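Local coordinates for 14-3-3 protein (Cryptosporidium parvum, PDB 3EFZ) that probably binds phosphoserine-containing partner proteins, as a dimeric all-helical adaptor of the 14-3-3 family in cell regulation, at residues Ser121-Leu132 against Cys144-Lys155. Residues are numbered along the deposited sequence; the frame is centred on the assembly and turned at random. Where two conformers were deposited one is given.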
ATOM      1  N   SER B 121      -7.571  10.934   1.212  1.00 37.84           N
ATOM      2  CA  SER B 121      -8.324  11.043  -0.024  1.00 38.28           C
ATOM      3  C   SER B 121      -8.645  12.525  -0.362  1.00 37.81           C
ATOM      4  O   SER B 121      -8.624  12.914  -1.524  1.00 38.12           O
ATOM      5  CB  SER B 121      -9.546  10.102  -0.026  1.00 38.02           C
ATOM      6  OG  SER B 121     -10.495  10.498   0.943  1.00 40.69           O
ATOM      7  N   GLU B 122      -8.906  13.360   0.642  1.00 37.92           N
ATOM      8  CA  GLU B 122      -9.072  14.776   0.372  0.50 37.12           C
ATOM      9  C   GLU B 122      -7.749  15.379  -0.157  1.00 37.52           C
ATOM     10  O   GLU B 122      -7.781  16.203  -1.080  1.00 37.01           O
ATOM     11  CB  GLU B 122      -9.627  15.500   1.605  0.50 37.13           C
ATOM     12  CG  GLU B 122     -10.052  16.950   1.404  0.50 35.17           C
ATOM     13  CD  GLU B 122     -10.986  17.186   0.234  0.50 33.19           C
ATOM     14  OE1 GLU B 122     -10.861  18.260  -0.379  0.50 32.95           O
ATOM     15  OE2 GLU B 122     -11.838  16.326  -0.071  0.50 31.51           O
ATOM     16  N   ASP B 123      -6.601  14.927   0.376  1.00 37.07           N
ATOM     17  CA  ASP B 123      -5.278  15.321  -0.109  1.00 37.24           C
ATOM     18  C   ASP B 123      -5.122  15.027  -1.613  1.00 37.01           C
ATOM     19  O   ASP B 123      -4.764  15.915  -2.385  1.00 37.16           O
ATOM     20  CB  ASP B 123      -4.157  14.591   0.649  1.00 38.22           C
ATOM     21  CG  ASP B 123      -3.886  15.151   2.057  1.00 40.51           C
ATOM     22  OD1 ASP B 123      -4.272  16.315   2.356  1.00 41.09           O
ATOM     23  OD2 ASP B 123      -3.247  14.407   2.862  1.00 42.56           O
ATOM     24  N   VAL B 124      -5.394  13.789  -2.022  1.00 36.57           N
ATOM     25  CA  VAL B 124      -5.298  13.385  -3.432  1.00 36.35           C
ATOM     26  C   VAL B 124      -6.191  14.262  -4.342  1.00 36.16           C
ATOM     27  O   VAL B 124      -5.730  14.762  -5.360  1.00 35.83           O
ATOM     28  CB  VAL B 124      -5.686  11.910  -3.635  1.00 36.13           C
ATOM     29  CG1 VAL B 124      -5.699  11.549  -5.121  1.00 36.55           C
ATOM     30  CG2 VAL B 124      -4.759  10.977  -2.864  1.00 36.29           C
ATOM     31  N   ILE B 125      -7.457  14.408  -3.968  1.00 35.86           N
ATOM     32  CA  ILE B 125      -8.439  15.249  -4.673  1.00 36.29           C
ATOM     33  C   ILE B 125      -7.960  16.680  -4.908  1.00 36.71           C
ATOM     34  O   ILE B 125      -8.038  17.182  -6.028  1.00 36.97           O
ATOM     35  CB  ILE B 125      -9.828  15.222  -3.970  1.00 35.98           C
ATOM     36  CG1 ILE B 125     -10.493  13.863  -4.233  1.00 36.97           C
ATOM     37  CG2 ILE B 125     -10.744  16.369  -4.488  1.00 35.75           C
ATOM     38  CD1 ILE B 125     -11.586  13.470  -3.259  1.00 37.83           C
ATOM     39  N   ARG B 126      -7.449  17.323  -3.859  1.00 37.08           N
ATOM     40  CA  ARG B 126      -6.854  18.647  -3.991  1.00 37.61           C
ATOM     41  C   ARG B 126      -5.697  18.672  -4.995  1.00 36.92           C
ATOM     42  O   ARG B 126      -5.603  19.594  -5.788  1.00 35.85           O
ATOM     43  CB  ARG B 126      -6.419  19.198  -2.629  1.00 37.95           C
ATOM     44  CG  ARG B 126      -7.568  19.308  -1.587  1.00 38.66           C
ATOM     45  CD  ARG B 126      -7.181  20.255  -0.430  1.00 40.32           C
ATOM     46  NE  ARG B 126      -7.935  20.037   0.813  1.00 45.62           N
ATOM     47  CZ  ARG B 126      -7.577  19.179   1.780  1.00 48.38           C
ATOM     48  NH1 ARG B 126      -8.323  19.054   2.878  1.00 48.59           N
ATOM     49  NH2 ARG B 126      -6.475  18.438   1.663  1.00 48.16           N
ATOM     50  N   ILE B 127      -4.828  17.658  -4.962  1.00 36.60           N
ATOM     51  CA  ILE B 127      -3.714  17.557  -5.916  1.00 36.06           C
ATOM     52  C   ILE B 127      -4.241  17.376  -7.343  1.00 36.32           C
ATOM     53  O   ILE B 127      -3.784  18.069  -8.259  1.00 36.87           O
ATOM     54  CB  ILE B 127      -2.700  16.418  -5.572  1.00 36.23           C
ATOM     55  CG1 ILE B 127      -1.992  16.714  -4.247  1.00 33.69           C
ATOM     56  CG2 ILE B 127      -1.653  16.238  -6.705  1.00 34.59           C
ATOM     57  CD1 ILE B 127      -1.335  15.506  -3.655  1.00 29.70           C
ATOM     58  N   ILE B 128      -5.211  16.482  -7.520  1.00 35.88           N
ATOM     59  CA  ILE B 128      -5.829  16.278  -8.831  1.00 36.41           C
ATOM     60  C   ILE B 128      -6.430  17.591  -9.361  1.00 36.53           C
ATOM     61  O   ILE B 128      -6.131  17.994 -10.485  1.00 36.71           O
ATOM     62  CB  ILE B 128      -6.899  15.151  -8.812  1.00 36.26           C
ATOM     63  CG1 ILE B 128      -6.244  13.782  -8.713  1.00 37.45           C
ATOM     64  CG2 ILE B 128      -7.827  15.212 -10.060  1.00 36.48           C
ATOM     65  CD1 ILE B 128      -7.272  12.688  -8.548  1.00 39.94           C
ATOM     66  N   ASP B 129      -7.233  18.271  -8.537  1.00 36.79           N
ATOM     67  CA  ASP B 129      -7.890  19.513  -8.950  1.00 37.40           C
ATOM     68  C   ASP B 129      -6.942  20.654  -9.356  1.00 37.45           C
ATOM     69  O   ASP B 129      -7.225  21.378 -10.329  1.00 37.48           O
ATOM     70  CB  ASP B 129      -8.910  19.949  -7.906  1.00 37.68           C
ATOM     71  CG  ASP B 129     -10.170  19.130  -7.984  1.00 38.58           C
ATOM     72  OD1 ASP B 129     -10.436  18.577  -9.075  1.00 40.01           O
ATOM     73  OD2 ASP B 129     -10.897  19.038  -6.980  1.00 40.99           O
ATOM     74  N   ASP B 130      -5.817  20.779  -8.642  1.00 36.69           N
ATOM     75  CA  ASP B 130      -4.815  21.811  -8.940  0.50 37.10           C
ATOM     76  C   ASP B 130      -4.032  21.536 -10.227  1.00 36.91           C
ATOM     77  O   ASP B 130      -3.426  22.445 -10.794  1.00 36.75           O
ATOM     78  CB  ASP B 130      -3.835  21.987  -7.767  0.50 36.89           C
ATOM     79  CG  ASP B 130      -4.481  22.621  -6.542  0.50 37.68           C
ATOM     80  OD1 ASP B 130      -5.452  23.395  -6.692  0.50 37.97           O
ATOM     81  OD2 ASP B 130      -4.006  22.349  -5.417  0.50 39.25           O
ATOM     82  N   ASN B 131      -4.050  20.284 -10.682  1.00 37.17           N
ATOM     83  CA  ASN B 131      -3.251  19.841 -11.828  1.00 37.45           C
ATOM     84  C   ASN B 131      -4.046  19.287 -13.000  1.00 37.58           C
ATOM     85  O   ASN B 131      -3.471  18.960 -14.049  1.00 38.52           O
ATOM     86  CB  ASN B 131      -2.233  18.788 -11.373  1.00 37.11           C
ATOM     87  CG  ASN B 131      -1.144  19.374 -10.496  1.00 37.74           C
ATOM     88  OD1 ASN B 131      -0.193  19.971 -11.004  1.00 38.78           O
ATOM     89  ND2 ASN B 131      -1.270  19.204  -9.175  1.00 34.65           N
ATOM     90  N   LEU B 132      -5.355  19.179 -12.824  1.00 36.97           N
ATOM     91  CA  LEU B 132      -6.233  18.612 -13.829  1.00 36.54           C
ATOM     92  C   LEU B 132      -5.968  19.187 -15.224  1.00 36.27           C
ATOM     93  O   LEU B 132      -5.826  18.446 -16.197  1.00 35.25           O
ATOM     94  CB  LEU B 132      -7.700  18.827 -13.429  1.00 36.53           C
ATOM     95  CG  LEU B 132      -8.720  18.042 -14.244  1.00 36.94           C
ATOM     96  CD1 LEU B 132      -8.404  16.568 -14.104  1.00 36.94           C
ATOM     97  CD2 LEU B 132     -10.134  18.361 -13.770  1.00 36.88           C
ATOM     98  N   CYS B 144      -8.535  10.992 -14.037  1.00 36.36           N
ATOM     99  CA  CYS B 144      -8.491  11.692 -12.749  1.00 36.30           C
ATOM    100  C   CYS B 144      -9.875  11.921 -12.104  1.00 36.45           C
ATOM    101  O   CYS B 144     -10.021  11.845 -10.883  1.00 36.10           O
ATOM    102  CB  CYS B 144      -7.775  13.031 -12.909  1.00 36.70           C
ATOM    103  SG  CYS B 144      -6.067  12.905 -13.435  1.00 37.19           S
ATOM    104  N   ILE B 145     -10.886  12.196 -12.928  1.00 36.69           N
ATOM    105  CA  ILE B 145     -12.241  12.464 -12.444  1.00 36.02           C
ATOM    106  C   ILE B 145     -12.925  11.163 -11.962  1.00 36.82           C
ATOM    107  O   ILE B 145     -13.622  11.162 -10.936  1.00 37.02           O
ATOM    108  CB  ILE B 145     -13.050  13.235 -13.522  1.00 35.93           C
ATOM    109  CG1 ILE B 145     -12.430  14.624 -13.736  1.00 36.36           C
ATOM    110  CG2 ILE B 145     -14.560  13.336 -13.171  1.00 33.80           C
ATOM    111  CD1 ILE B 145     -12.861  15.317 -15.040  1.00 36.41           C
ATOM    112  N   LYS B 146     -12.710  10.059 -12.680  1.00 36.10           N
ATOM    113  CA  LYS B 146     -13.154   8.752 -12.196  1.00 36.26           C
ATOM    114  C   LYS B 146     -12.526   8.437 -10.822  1.00 36.75           C
ATOM    115  O   LYS B 146     -13.209   7.954  -9.907  1.00 36.49           O
ATOM    116  CB  LYS B 146     -12.812   7.628 -13.188  1.00 35.18           C
ATOM    117  CG  LYS B 146     -12.805   6.279 -12.505  1.00 35.62           C
ATOM    118  CD  LYS B 146     -12.238   5.154 -13.311  1.00 35.97           C
ATOM    119  CE  LYS B 146     -12.159   3.907 -12.450  1.00 36.78           C
ATOM    120  NZ  LYS B 146     -10.957   3.881 -11.595  1.00 37.01           N
ATOM    121  N   LEU B 147     -11.226   8.721 -10.711  1.00 36.39           N
ATOM    122  CA  LEU B 147     -10.448   8.543  -9.502  1.00 37.44           C
ATOM    123  C   LEU B 147     -11.029   9.326  -8.319  1.00 37.01           C
ATOM    124  O   LEU B 147     -11.130   8.797  -7.210  1.00 37.45           O
ATOM    125  CB  LEU B 147      -9.018   8.996  -9.789  1.00 37.70           C
ATOM    126  CG  LEU B 147      -7.887   8.558  -8.888  1.00 40.57           C
ATOM    127  CD1 LEU B 147      -6.572   8.448  -9.679  1.00 40.80           C
ATOM    128  CD2 LEU B 147      -7.771   9.540  -7.700  1.00 41.64           C
ATOM    129  N   LYS B 148     -11.415  10.579  -8.558  1.00 36.73           N
ATOM    130  CA  LYS B 148     -12.140  11.364  -7.549  1.00 36.13           C
ATOM    131  C   LYS B 148     -13.481  10.716  -7.198  1.00 35.52           C
ATOM    132  O   LYS B 148     -13.906  10.765  -6.045  1.00 36.15           O
ATOM    133  CB  LYS B 148     -12.360  12.803  -8.009  1.00 35.47           C
ATOM    134  CG  LYS B 148     -11.085  13.635  -8.177  1.00 36.41           C
ATOM    135  CD  LYS B 148     -11.393  15.112  -8.197  1.00 35.32           C
ATOM    136  CE  LYS B 148     -12.123  15.552  -9.490  1.00 37.95           C
ATOM    137  NZ  LYS B 148     -12.591  16.968  -9.416  1.00 37.29           N
ATOM    138  N   GLY B 149     -14.146  10.142  -8.202  1.00 34.85           N
ATOM    139  CA  GLY B 149     -15.355   9.351  -8.011  1.00 34.26           C
ATOM    140  C   GLY B 149     -15.150   8.184  -7.078  1.00 34.52           C
ATOM    141  O   GLY B 149     -15.928   8.023  -6.128  1.00 34.66           O
ATOM    142  N   ASP B 150     -14.090   7.397  -7.329  1.00 34.99           N
ATOM    143  CA  ASP B 150     -13.653   6.317  -6.434  1.00 35.07           C
ATOM    144  C   ASP B 150     -13.382   6.782  -5.007  1.00 35.54           C
ATOM    145  O   ASP B 150     -13.850   6.155  -4.058  1.00 35.99           O
ATOM    146  CB  ASP B 150     -12.393   5.596  -6.963  1.00 35.77           C
ATOM    147  CG  ASP B 150     -12.604   4.933  -8.315  1.00 35.97           C
ATOM    148  OD1 ASP B 150     -13.738   4.601  -8.699  1.00 35.85           O
ATOM    149  OD2 ASP B 150     -11.605   4.728  -8.996  1.00 37.06           O
ATOM    150  N   LEU B 151     -12.606   7.850  -4.853  1.00 36.02           N
ATOM    151  CA  LEU B 151     -12.297   8.413  -3.530  1.00 36.38           C
ATOM    152  C   LEU B 151     -13.518   8.953  -2.779  1.00 36.27           C
ATOM    153  O   LEU B 151     -13.602   8.813  -1.570  1.00 36.34           O
ATOM    154  CB  LEU B 151     -11.221   9.504  -3.617  1.00 36.32           C
ATOM    155  CG  LEU B 151      -9.804   9.121  -4.068  1.00 37.31           C
ATOM    156  CD1 LEU B 151      -8.987  10.369  -4.152  1.00 38.07           C
ATOM    157  CD2 LEU B 151      -9.130   8.090  -3.151  1.00 36.63           C
ATOM    158  N   MET B 152     -14.451   9.572  -3.488  1.00 36.21           N
ATOM    159  CA  MET B 152     -15.735   9.924  -2.886  1.00 36.89           C
ATOM    160  C   MET B 152     -16.544   8.701  -2.400  1.00 36.57           C
ATOM    161  O   MET B 152     -17.175   8.734  -1.334  1.00 35.50           O
ATOM    162  CB  MET B 152     -16.566  10.771  -3.859  1.00 37.38           C
ATOM    163  CG  MET B 152     -16.119  12.215  -3.931  1.00 38.47           C
ATOM    164  SD  MET B 152     -16.140  13.020  -2.319  1.00 42.77           S
ATOM    165  CE  MET B 152     -14.616  13.920  -2.458  1.00 41.42           C
ATOM    166  N   ARG B 153     -16.525   7.638  -3.210  1.00 37.16           N
ATOM    167  CA  ARG B 153     -17.168   6.349  -2.875  1.00 37.04           C
ATOM    168  C   ARG B 153     -16.557   5.770  -1.605  1.00 36.96           C
ATOM    169  O   ARG B 153     -17.277   5.219  -0.758  1.00 36.47           O
ATOM    170  CB  ARG B 153     -17.061   5.351  -4.054  1.00 36.78           C
ATOM    171  CG  ARG B 153     -17.536   3.907  -3.774  1.00 37.16           C
ATOM    172  CD  ARG B 153     -17.800   3.108  -5.082  1.00 37.68           C
ATOM    173  NE  ARG B 153     -16.604   3.033  -5.945  1.00 37.03           N
ATOM    174  CZ  ARG B 153     -15.645   2.119  -5.821  1.00 37.05           C
ATOM    175  NH1 ARG B 153     -15.738   1.168  -4.891  1.00 36.44           N
ATOM    176  NH2 ARG B 153     -14.587   2.148  -6.632  1.00 37.68           N
ATOM    177  N   TYR B 154     -15.236   5.911  -1.462  1.00 36.65           N
ATOM    178  CA  TYR B 154     -14.555   5.450  -0.251  1.00 36.56           C
ATOM    179  C   TYR B 154     -14.990   6.225   0.988  1.00 36.41           C
ATOM    180  O   TYR B 154     -15.142   5.634   2.050  1.00 36.29           O
ATOM    181  CB  TYR B 154     -13.034   5.551  -0.383  1.00 36.88           C
ATOM    182  CG  TYR B 154     -12.381   4.689  -1.457  1.00 37.87           C
ATOM    183  CD1 TYR B 154     -13.078   3.677  -2.143  1.00 36.75           C
ATOM    184  CD2 TYR B 154     -11.033   4.875  -1.759  1.00 39.47           C
ATOM    185  CE1 TYR B 154     -12.439   2.904  -3.109  1.00 37.67           C
ATOM    186  CE2 TYR B 154     -10.381   4.103  -2.703  1.00 39.70           C
ATOM    187  CZ  TYR B 154     -11.079   3.136  -3.380  1.00 40.02           C
ATOM    188  OH  TYR B 154     -10.361   2.409  -4.299  1.00 42.13           O
ATOM    189  N   LYS B 155     -15.164   7.543   0.854  1.00 36.42           N
ATOM    190  CA  LYS B 155     -15.543   8.402   1.993  1.00 36.47           C
ATOM    191  C   LYS B 155     -16.955   8.024   2.414  1.00 36.02           C
ATOM    192  O   LYS B 155     -17.255   7.948   3.603  1.00 36.42           O
ATOM    193  CB  LYS B 155     -15.501   9.905   1.642  1.00 36.31           C
ATOM    194  CG  LYS B 155     -14.143  10.498   1.260  1.00 37.04           C
ATOM    195  CD  LYS B 155     -14.227  12.031   1.224  1.00 37.06           C
ATOM    196  CE  LYS B 155     -12.944  12.648   0.714  1.00 41.18           C
ATOM    197  NZ  LYS B 155     -12.920  14.158   0.820  1.00 42.80           N
TER
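I125 enters the neighbouring helix as a knob, its side chain seated among K148, L151, M152 and K155. Its CG1 branch lies beside the backbone N (chi1 -73°) and points the opposite way along L151, CG1 of I125 standing 3.8 Å from CD1 of L151; the CG2 branch rests against the K148 chain. One turn on, I128 splits its two branches: CG2 meets CB of C144 at 3.6 Å, while CD1 reaches L147 obliquely. V124 stands nearly perpendicular to L147 and L151, its CG1 lying 3.6 Å from CD1 of L151. L132 closes this end of the interface with CD1 on CB of C144. The segments belong to the consecutive helices 100-131 and 138-158 of the all-helical 14-3-3 fold; their short axes approach to 10.0 Å and run nearly antiparallel, 160° between N-to-C directions. Helix 63-81 packs on V124 and L147, and helix 161-185 on K148 and K155. Two salt bridges line one edge of the apolar seam, about two turns apart. K148, bent at chi3 (-70°), runs antiparallel to I128 and brings NZ to the syn lone pair of D129 OD1 at 2.7 Å. K155, extended beyond CG, passes S121; in the E122 conformer given, one of two, its NZ meets the anti lone pair of E122 OE2 at 2.6 Å. S121 OG is hydrogen-bonded to the carbonyl of I117. Elsewhere on helix 138-158, R153 NH2 makes a weak, salt-bridging hydrogen bond to D150 OD1, and Y175 OH bonds to both residues; R153 is predicted to contact the phosphoserine of a bound partner, as is R79 close by.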